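Local structure of CRISPR-associated endonuclease Cas3-HD (Methanocaldococcus jannaschii, 3S4L) at residues L36-K40 / I52-D56; H66-S72 / F89-S95; I102-K106 / Y169-I174. The protein cleaves single-stranded DNA and RNA as the HD nuclease of CRISPR interference, with magnesium required for its DNase activity. All coordinates share one frame; numbering follows the deposited sequence.

Interaction 1: L36-K40 / I52-D56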
loop_
_atom_site.group_PDB
_atom_site.type_symbol
_atom_site.label_atom_id
_atom_site.label_comp_id
_atom_site.label_asym_id
_atom_site.label_seq_id
_atom_site.Cartn_x
_atom_site.Cartn_y
_atom_site.Cartn_z
ATOM N N LEU A 36 10.090 5.391 15.030
ATOM C CA LEU A 36 11.230 5.212 14.134
ATOM C C LEU A 36 12.265 4.149 14.594
ATOM O O LEU A 36 12.628 3.256 13.829
ATOM C CB LEU A 36 11.904 6.563 13.867
ATOM C CG LEU A 36 11.709 7.230 12.495
ATOM C CD1 LEU A 36 10.757 6.473 11.614
ATOM C CD2 LEU A 36 11.288 8.698 12.615
ATOM N N LYS A 37 12.757 4.236 15.825
ATOM C CA LYS A 37 13.726 3.236 16.279
ATOM C C LYS A 37 13.196 1.798 16.147
ATOM O O LYS A 37 13.904 0.913 15.653
ATOM C CB LYS A 37 14.187 3.508 17.713
ATOM C CG LYS A 37 15.252 2.543 18.215
ATOM C CD LYS A 37 15.570 2.846 19.672
ATOM C CE LYS A 37 16.314 1.723 20.367
ATOM N NZ LYS A 37 17.783 1.912 20.346
ATOM N N THR A 38 11.957 1.577 16.582
ATOM C CA THR A 38 11.364 0.241 16.563
ATOM C C THR A 38 11.290 -0.286 15.142
ATOM O O THR A 38 11.674 -1.417 14.868
ATOM C CB THR A 38 9.959 0.244 17.185
ATOM O OG1 THR A 38 10.045 0.739 18.527
ATOM C CG2 THR A 38 9.374 -1.164 17.218
ATOM N N ILE A 39 10.812 0.546 14.232
ATOM C CA ILE A 39 10.752 0.160 12.834
ATOM C C ILE A 39 12.154 -0.085 12.255
ATOM O O ILE A 39 12.361 -1.052 11.531
ATOM C CB ILE A 39 10.021 1.218 12.014
ATOM C CG1 ILE A 39 8.611 1.433 12.573
ATOM C CG2 ILE A 39 9.963 0.805 10.555
ATOM C CD1 ILE A 39 7.906 2.640 11.992
ATOM N N LYS A 40 13.121 0.780 12.576
ATOM C CA LYS A 40 14.482 0.575 12.072
ATOM C C LYS A 40 15.044 -0.776 12.503
ATOM O O LYS A 40 15.668 -1.483 11.700
ATOM C CB LYS A 40 15.432 1.684 12.514
ATOM C CG LYS A 40 16.907 1.405 12.240
ATOM C CD LYS A 40 17.767 2.598 12.670
ATOM C CE LYS A 40 19.224 2.437 12.235
ATOM N NZ LYS A 40 19.929 1.402 13.027
ATOM N N ILE A 52 17.853 6.331 10.233
ATOM C CA ILE A 52 16.564 6.813 10.720
ATOM C C ILE A 52 15.821 7.630 9.668
ATOM O O ILE A 52 14.601 7.538 9.547
ATOM C CB ILE A 52 16.668 7.628 12.041
ATOM C CG1 ILE A 52 17.079 6.728 13.212
ATOM C CG2 ILE A 52 15.323 8.297 12.361
ATOM C CD1 ILE A 52 16.022 5.672 13.571
ATOM N N GLU A 53 16.554 8.436 8.911
ATOM C CA GLU A 53 15.925 9.294 7.916
ATOM C C GLU A 53 15.389 8.468 6.747
ATOM O O GLU A 53 14.361 8.804 6.156
ATOM C CB GLU A 53 16.893 10.382 7.438
ATOM C CG GLU A 53 16.694 11.727 8.133
ATOM C CD GLU A 53 17.993 12.327 8.662
ATOM O OE1 GLU A 53 18.248 13.519 8.393
ATOM O OE2 GLU A 53 18.754 11.609 9.350
ATOM N N LYS A 54 16.082 7.383 6.417
ATOM C CA LYS A 54 15.607 6.489 5.362
ATOM C C LYS A 54 14.291 5.840 5.785
ATOM O O LYS A 54 13.336 5.769 5.005
ATOM C CB LYS A 54 16.649 5.411 5.061
ATOM C CG LYS A 54 17.332 5.572 3.723
ATOM C CD LYS A 54 17.706 7.021 3.490
ATOM N N VAL A 55 14.255 5.375 7.032
ATOM C CA VAL A 55 13.098 4.685 7.596
ATOM C C VAL A 55 11.893 5.591 7.587
ATOM O O VAL A 55 10.765 5.151 7.371
ATOM C CB VAL A 55 13.366 4.249 9.045
ATOM C CG1 VAL A 55 12.084 3.764 9.697
ATOM C CG2 VAL A 55 14.461 3.186 9.088
ATOM N N ASP A 56 12.153 6.874 7.806
ATOM C CA ASP A 56 11.119 7.895 7.796
ATOM C C ASP A 56 10.519 8.023 6.394
ATOM O O ASP A 56 9.296 7.966 6.210
ATOM C CB ASP A 56 11.734 9.235 8.276
ATOM C CG ASP A 56 10.690 10.317 8.536
ATOM O OD1 ASP A 56 9.480 10.012 8.513
ATOM O OD2 ASP A 56 11.078 11.478 8.783
#
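V55 is the bump here, and the hollow it fills lies on helix 36-43 between L36, I39 and K40. Its two methyls divide the job. V55 CG1, placed anti to the backbone N (chi1 170°), drops between L36 and I39, 3.6 Å from L36 CD1 and 3.7 Å from I39 CG2. CG2 leans the other way and rests on the root of K40, with V55 CG2 3.9 Å from K40 CB. L36 answers from its own helix by sliding past V55 in the opposite direction, and its CD1 carries the contact with V55 CG1. This is helix-on-helix packing in the all-α HD domain: helix 52-65 runs straight on to the HD pair, H66 and D67, while the short helix 36-43 lies across its first turn almost at a right angle, the axes of the two segments 9.5 Å apart. One turn before V55, I52 forms a second, forked bump. I52 CG2 presses on L36, 3.8 Å from L36 CG, and the longer arm of the isoleucine reaches across the aliphatic part of K40, bringing I52 CD1 within 3.6 Å of K40 CD. The lysine is crossed at about a right angle, and its chain carries on away from helix 52-65. W28 of helix 17-31 touches both L36 and I39, and its NE1 is hydrogen-bonded to OD1 of D56, whose OD2 makes a salt bridge with K32.

Interaction 2: H66-S72 / F89-S95. With CA (calcium ion), chain C.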
loop_
_atom_site.group_PDB
_atom_site.type_symbol
_atom_site.label_atom_id
_atom_site.label_comp_id
_atom_site.label_asym_id
_atom_site.label_seq_id
_atom_site.Cartn_x
_atom_site.Cartn_y
_atom_site.Cartn_z
ATOM N N HIS A 66 -0.758 3.568 0.737
ATOM C CA HIS A 66 -1.498 2.382 1.155
ATOM C C HIS A 66 -2.956 2.382 0.659
ATOM O O HIS A 66 -3.555 1.322 0.497
ATOM C CB HIS A 66 -1.381 2.117 2.656
ATOM C CG HIS A 66 -2.144 3.076 3.505
ATOM N ND1 HIS A 66 -1.687 4.347 3.777
ATOM C CD2 HIS A 66 -3.327 2.953 4.151
ATOM C CE1 HIS A 66 -2.556 4.966 4.550
ATOM N NE2 HIS A 66 -3.558 4.139 4.798
ATOM N N ASP A 67 -3.512 3.564 0.404
ATOM C CA ASP A 67 -4.849 3.662 -0.175
ATOM C C ASP A 67 -4.885 4.141 -1.612
ATOM O O ASP A 67 -5.944 4.576 -2.093
ATOM C CB ASP A 67 -5.739 4.570 0.677
ATOM C CG ASP A 67 -6.286 3.861 1.900
ATOM O OD1 ASP A 67 -6.674 4.554 2.867
ATOM O OD2 ASP A 67 -6.311 2.609 1.876
ATOM N N ILE A 68 -3.745 4.075 -2.296
ATOM C CA ILE A 68 -3.704 4.502 -3.691
ATOM C C ILE A 68 -4.668 3.657 -4.530
ATOM O O ILE A 68 -5.218 4.138 -5.521
ATOM C CB ILE A 68 -2.270 4.496 -4.280
ATOM C CG1 ILE A 68 -2.209 5.356 -5.541
ATOM C CG2 ILE A 68 -1.818 3.079 -4.553
ATOM C CD1 ILE A 68 -2.947 6.690 -5.386
ATOM N N GLY A 69 -4.906 2.418 -4.093
ATOM C CA GLY A 69 -5.855 1.524 -4.748
ATOM C C GLY A 69 -7.256 2.123 -4.831
ATOM O O GLY A 69 -8.082 1.700 -5.656
ATOM N N LYS A 70 -7.533 3.111 -3.978
ATOM C CA LYS A 70 -8.814 3.809 -4.051
ATOM C C LYS A 70 -8.962 4.617 -5.343
ATOM O O LYS A 70 -10.076 4.962 -5.746
ATOM C CB LYS A 70 -9.036 4.706 -2.827
ATOM C CG LYS A 70 -9.331 3.952 -1.523
ATOM C CD LYS A 70 -9.541 4.942 -0.342
ATOM C CE LYS A 70 -9.838 4.236 0.986
ATOM N NZ LYS A 70 -10.385 5.198 2.014
ATOM N N ALA A 71 -7.847 4.949 -5.985
ATOM C CA ALA A 71 -7.948 5.659 -7.254
ATOM C C ALA A 71 -8.349 4.723 -8.404
ATOM O O ALA A 71 -8.307 5.128 -9.561
ATOM C CB ALA A 71 -6.656 6.413 -7.583
ATOM N N SER A 72 -8.738 3.485 -8.081
ATOM C CA SER A 72 -9.352 2.581 -9.079
ATOM C C SER A 72 -10.708 3.144 -9.469
ATOM O O SER A 72 -11.456 3.596 -8.599
ATOM C CB SER A 72 -9.563 1.175 -8.503
ATOM O OG SER A 72 -8.338 0.581 -8.091
ATOM N N PHE A 89 -14.230 -6.281 -4.686
ATOM C CA PHE A 89 -13.008 -5.564 -5.015
ATOM C C PHE A 89 -12.258 -5.126 -3.749
ATOM O O PHE A 89 -12.864 -4.633 -2.790
ATOM C CB PHE A 89 -13.244 -4.351 -5.902
ATOM C CG PHE A 89 -11.983 -3.564 -6.163
ATOM C CD1 PHE A 89 -11.004 -4.049 -7.040
ATOM C CD2 PHE A 89 -11.754 -2.357 -5.512
ATOM C CE1 PHE A 89 -9.808 -3.326 -7.274
ATOM C CE2 PHE A 89 -10.577 -1.618 -5.750
ATOM C CZ PHE A 89 -9.598 -2.101 -6.625
ATOM N N ARG A 90 -10.942 -5.322 -3.747
ATOM C CA ARG A 90 -10.110 -4.958 -2.588
ATOM C C ARG A 90 -8.980 -4.010 -2.999
ATOM O O ARG A 90 -8.004 -4.412 -3.633
ATOM C CB ARG A 90 -9.561 -6.214 -1.918
ATOM C CG ARG A 90 -10.639 -7.229 -1.612
ATOM C CD ARG A 90 -11.174 -7.133 -0.199
ATOM N NE ARG A 90 -11.275 -5.768 0.305
ATOM C CZ ARG A 90 -10.858 -5.392 1.510
ATOM N NH1 ARG A 90 -10.301 -6.285 2.321
ATOM N NH2 ARG A 90 -10.992 -4.129 1.907
ATOM N N HIS A 91 -9.146 -2.738 -2.653
ATOM C CA HIS A 91 -8.217 -1.691 -3.063
ATOM C C HIS A 91 -6.768 -1.969 -2.655
ATOM O O HIS A 91 -5.832 -1.603 -3.378
ATOM C CB HIS A 91 -8.651 -0.353 -2.476
ATOM C CG HIS A 91 -8.592 -0.310 -0.981
ATOM N ND1 HIS A 91 -9.543 -0.881 -0.175
ATOM C CD2 HIS A 91 -7.683 0.258 -0.152
ATOM C CE1 HIS A 91 -9.227 -0.684 1.095
ATOM N NE2 HIS A 91 -8.106 -0.001 1.129
ATOM N N GLU A 92 -6.574 -2.623 -1.512
ATOM C CA GLU A 92 -5.217 -2.795 -0.983
ATOM C C GLU A 92 -4.309 -3.646 -1.871
ATOM O O GLU A 92 -3.083 -3.499 -1.832
ATOM C CB GLU A 92 -5.215 -3.330 0.460
ATOM C CG GLU A 92 -5.869 -4.678 0.654
ATOM C CD GLU A 92 -7.330 -4.555 1.096
ATOM O OE1 GLU A 92 -8.088 -3.780 0.472
ATOM O OE2 GLU A 92 -7.714 -5.227 2.076
ATOM N N LEU A 93 -4.902 -4.540 -2.661
ATOM C CA LEU A 93 -4.109 -5.387 -3.570
ATOM C C LEU A 93 -3.522 -4.524 -4.679
ATOM O O LEU A 93 -2.377 -4.705 -5.091
ATOM C CB LEU A 93 -4.953 -6.515 -4.167
ATOM C CG LEU A 93 -5.133 -7.821 -3.379
ATOM C CD1 LEU A 93 -5.631 -7.607 -1.971
ATOM C CD2 LEU A 93 -6.083 -8.749 -4.146
ATOM N N VAL A 94 -4.325 -3.577 -5.155
ATOM C CA VAL A 94 -3.872 -2.613 -6.144
ATOM C C VAL A 94 -2.876 -1.629 -5.542
ATOM O O VAL A 94 -1.923 -1.241 -6.210
ATOM C CB VAL A 94 -5.041 -1.827 -6.741
ATOM C CG1 VAL A 94 -4.518 -0.664 -7.593
ATOM C CG2 VAL A 94 -5.932 -2.770 -7.533
ATOM N N SER A 95 -3.093 -1.232 -4.287
ATOM C CA SER A 95 -2.095 -0.426 -3.559
ATOM C C SER A 95 -0.738 -1.150 -3.454
ATOM O O SER A 95 0.318 -0.559 -3.724
ATOM C CB SER A 95 -2.582 -0.069 -2.144
ATOM O OG SER A 95 -3.770 0.712 -2.134
HETATM CA CA CA C . -7.422 1.047 3.066
HETATM O O HOH W 1 -6.838 2.657 4.631
HETATM O O HOH W 2 -9.617 2.747 3.577
#
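The HD motif of this nuclease, the adjacent pair H66 and D67, meets the start of helix 91-107 here, and D67 and H91 share a calcium ion at the metal site. OD2 of D67 and NE2 of H91 each lie 2.3 Å from the calcium. The two side chains approach obliquely, with the carboxylate and imidazole planes 60° apart. H91 holds its ring between its backbone N and carbonyl carbon (chi1 65°), which swings NE2 over to the metal. H123 and H124 supply two further ligands and waters complete the sphere; one of them, water 1, also donates to the other carboxylate oxygen, D67 OD1, at 2.6 Å. Beside the metal site the two backbones come close at G69, whose CA lies 3.4 Å from H91 O in an almost straight CA-H...O contact. S95, a turn further along, ties the two segments together: its OG accepts from G69 N at 2.8 Å and donates to H66 O, a bond that is less sure because the position of that oxygen is doubtful. At the far end S72 donates through OG to G69 O, 2.7 Å away, and this same hydroxyl lies 3.3 Å from F89 CZ. The whole contact is buried: the I68 side chain touches F159, L162, I163 and L166 of helix 159-167, V94 and F89 touch L149 of helix 142-149, and L17 of helix 17-31 reaches both D67 and I68.

Interaction 3: I102-K106 / Y169-I174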
loop_
_atom_site.group_PDB
_atom_site.type_symbol
_atom_site.label_atom_id
_atom_site.label_comp_id
_atom_site.label_asym_id
_atom_site.label_seq_id
_atom_site.Cartn_x
_atom_site.Cartn_y
_atom_site.Cartn_z
ATOM N N ILE A 102 7.170 1.402 -6.712
ATOM C CA ILE A 102 7.676 2.677 -6.256
ATOM C C ILE A 102 8.763 2.489 -5.186
ATOM O O ILE A 102 9.780 3.166 -5.243
ATOM C CB ILE A 102 6.543 3.604 -5.813
ATOM C CG1 ILE A 102 5.844 4.143 -7.064
ATOM C CG2 ILE A 102 7.093 4.768 -4.970
ATOM C CD1 ILE A 102 4.380 4.354 -6.895
ATOM N N LEU A 103 8.590 1.550 -4.253
ATOM C CA LEU A 103 9.638 1.299 -3.258
ATOM C C LEU A 103 10.923 0.795 -3.903
ATOM O O LEU A 103 12.025 1.183 -3.508
ATOM C CB LEU A 103 9.171 0.325 -2.175
ATOM C CG LEU A 103 8.137 0.847 -1.169
ATOM C CD1 LEU A 103 7.681 -0.298 -0.249
ATOM C CD2 LEU A 103 8.727 2.014 -0.365
ATOM N N LEU A 104 10.783 -0.076 -4.891
ATOM C CA LEU A 104 11.948 -0.652 -5.545
ATOM C C LEU A 104 12.739 0.457 -6.220
ATOM O O LEU A 104 13.972 0.488 -6.147
ATOM C CB LEU A 104 11.529 -1.688 -6.590
ATOM C CG LEU A 104 12.383 -2.945 -6.754
ATOM C CD1 LEU A 104 12.317 -3.430 -8.195
ATOM C CD2 LEU A 104 13.827 -2.742 -6.327
ATOM N N LYS A 105 12.031 1.373 -6.876
ATOM C CA LYS A 105 12.705 2.504 -7.523
ATOM C C LYS A 105 13.459 3.367 -6.506
ATOM O O LYS A 105 14.653 3.609 -6.643
ATOM C CB LYS A 105 11.702 3.373 -8.279
ATOM C CG LYS A 105 12.354 4.446 -9.117
ATOM C CD LYS A 105 12.937 3.863 -10.383
ATOM C CE LYS A 105 13.854 4.865 -11.084
ATOM N NZ LYS A 105 13.447 6.284 -10.844
ATOM N N LYS A 106 12.749 3.803 -5.473
ATOM C CA LYS A 106 13.295 4.733 -4.488
ATOM C C LYS A 106 14.474 4.166 -3.696
ATOM O O LYS A 106 15.429 4.886 -3.414
ATOM C CB LYS A 106 12.190 5.225 -3.535
ATOM C CG LYS A 106 12.685 6.097 -2.377
ATOM C CD LYS A 106 12.992 7.530 -2.819
ATOM C CE LYS A 106 14.361 8.011 -2.312
ATOM N NZ LYS A 106 14.681 9.410 -2.737
ATOM N N TYR A 169 6.884 11.757 -8.615
ATOM C CA TYR A 169 7.303 11.320 -9.943
ATOM C C TYR A 169 6.381 10.318 -10.639
ATOM O O TYR A 169 5.246 10.099 -10.211
ATOM C CB TYR A 169 8.760 10.856 -9.963
ATOM C CG TYR A 169 9.114 9.820 -8.942
ATOM C CD1 TYR A 169 9.228 8.484 -9.296
ATOM C CD2 TYR A 169 9.336 10.172 -7.621
ATOM C CE1 TYR A 169 9.558 7.522 -8.360
ATOM C CE2 TYR A 169 9.664 9.219 -6.672
ATOM C CZ TYR A 169 9.774 7.896 -7.050
ATOM O OH TYR A 169 10.099 6.943 -6.116
ATOM N N SER A 170 6.890 9.723 -11.717
ATOM C CA SER A 170 6.046 9.175 -12.781
ATOM C C SER A 170 6.026 7.655 -12.888
ATOM O O SER A 170 7.052 7.032 -13.178
ATOM C CB SER A 170 6.510 9.777 -14.117
ATOM O OG SER A 170 5.709 9.370 -15.207
ATOM N N ILE A 171 4.848 7.064 -12.674
ATOM C CA ILE A 171 4.652 5.628 -12.902
ATOM C C ILE A 171 4.696 5.285 -14.393
ATOM O O ILE A 171 4.508 4.132 -14.778
ATOM C CB ILE A 171 3.329 5.081 -12.299
ATOM C CG1 ILE A 171 2.218 6.139 -12.352
ATOM C CG2 ILE A 171 3.552 4.581 -10.879
ATOM C CD1 ILE A 171 1.596 6.285 -13.731
ATOM N N GLY A 172 4.917 6.292 -15.232
ATOM C CA GLY A 172 5.257 6.040 -16.616
ATOM C C GLY A 172 6.679 5.514 -16.634
ATOM O O GLY A 172 6.954 4.442 -17.178
ATOM N N ASP A 173 7.578 6.267 -16.001
ATOM C CA ASP A 173 8.998 5.932 -15.958
ATOM C C ASP A 173 9.329 4.608 -15.259
ATOM O O ASP A 173 10.489 4.201 -15.246
ATOM N N ILE A 174 8.328 3.945 -14.674
ATOM C CA ILE A 174 8.532 2.621 -14.056
ATOM C C ILE A 174 7.266 1.760 -13.945
ATOM O O ILE A 174 6.807 1.157 -14.924
ATOM C CB ILE A 174 9.213 2.717 -12.661
ATOM C CG1 ILE A 174 8.895 4.059 -11.986
ATOM C CG2 ILE A 174 10.726 2.503 -12.777
ATOM C CD1 ILE A 174 7.800 3.981 -10.955
#
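Y169 reaches across to helix 91-107 and lays its hydroxyl end against the helix. From CB, which is directed at the helix, the ring carbon CG turns to about 60° from the backbone N (chi1 53°), flanked by N and C, and this carries the ring out toward the last turn of the helix, hydroxyl first. Partway along, Y169 CE1 passes the aliphatic chain of K105, lying 4.2 Å from K105 CG, with that methylene oblique to the ring. At the tip OH comes to rest against two residues one turn apart: Y169 OH is 3.7 Å from K106 CB and 3.9 Å from I102 CG2. These are van der Waals contacts, and no hydrogen bond joins the two segments. I102 extends past the tyrosine in the opposite direction and meets the rest of the loop, its CD1 4.1 Å from I171 CG2. The loop then curls back, so that I174 crosses K105 obliquely and its CG2 comes within 3.5 Å of K105 CD. K105, K106 and I174 lie at the surface, while I102 is buried. The loop follows helix 159-167, which sends I167 against I102 and F159 against I171. Helix 52-65 packs against the same turns of helix 91-107, with L65 touching I102 and E57 touching K106.

Overall arrangement
Two long helices string the three contacts together. Helix 52-65 starts in interaction 1 and ends just before H66 and D67 of interaction 2; helix 91-107 starts at the metal ligand H91 in interaction 2 and carries interaction 3 near its other end. Only interaction 2 holds calcium ligands. The centre of interaction 3 is about 17 Å from that of interaction 2, and the centre of interaction 1 about 25 Å away, so both lie away from the catalytic site. No pair touches: interactions 1 and 3 leave about 7 Å between nearest atoms, as do interactions 2 and 3, while interactions 1 and 2 stay about 12 Å apart.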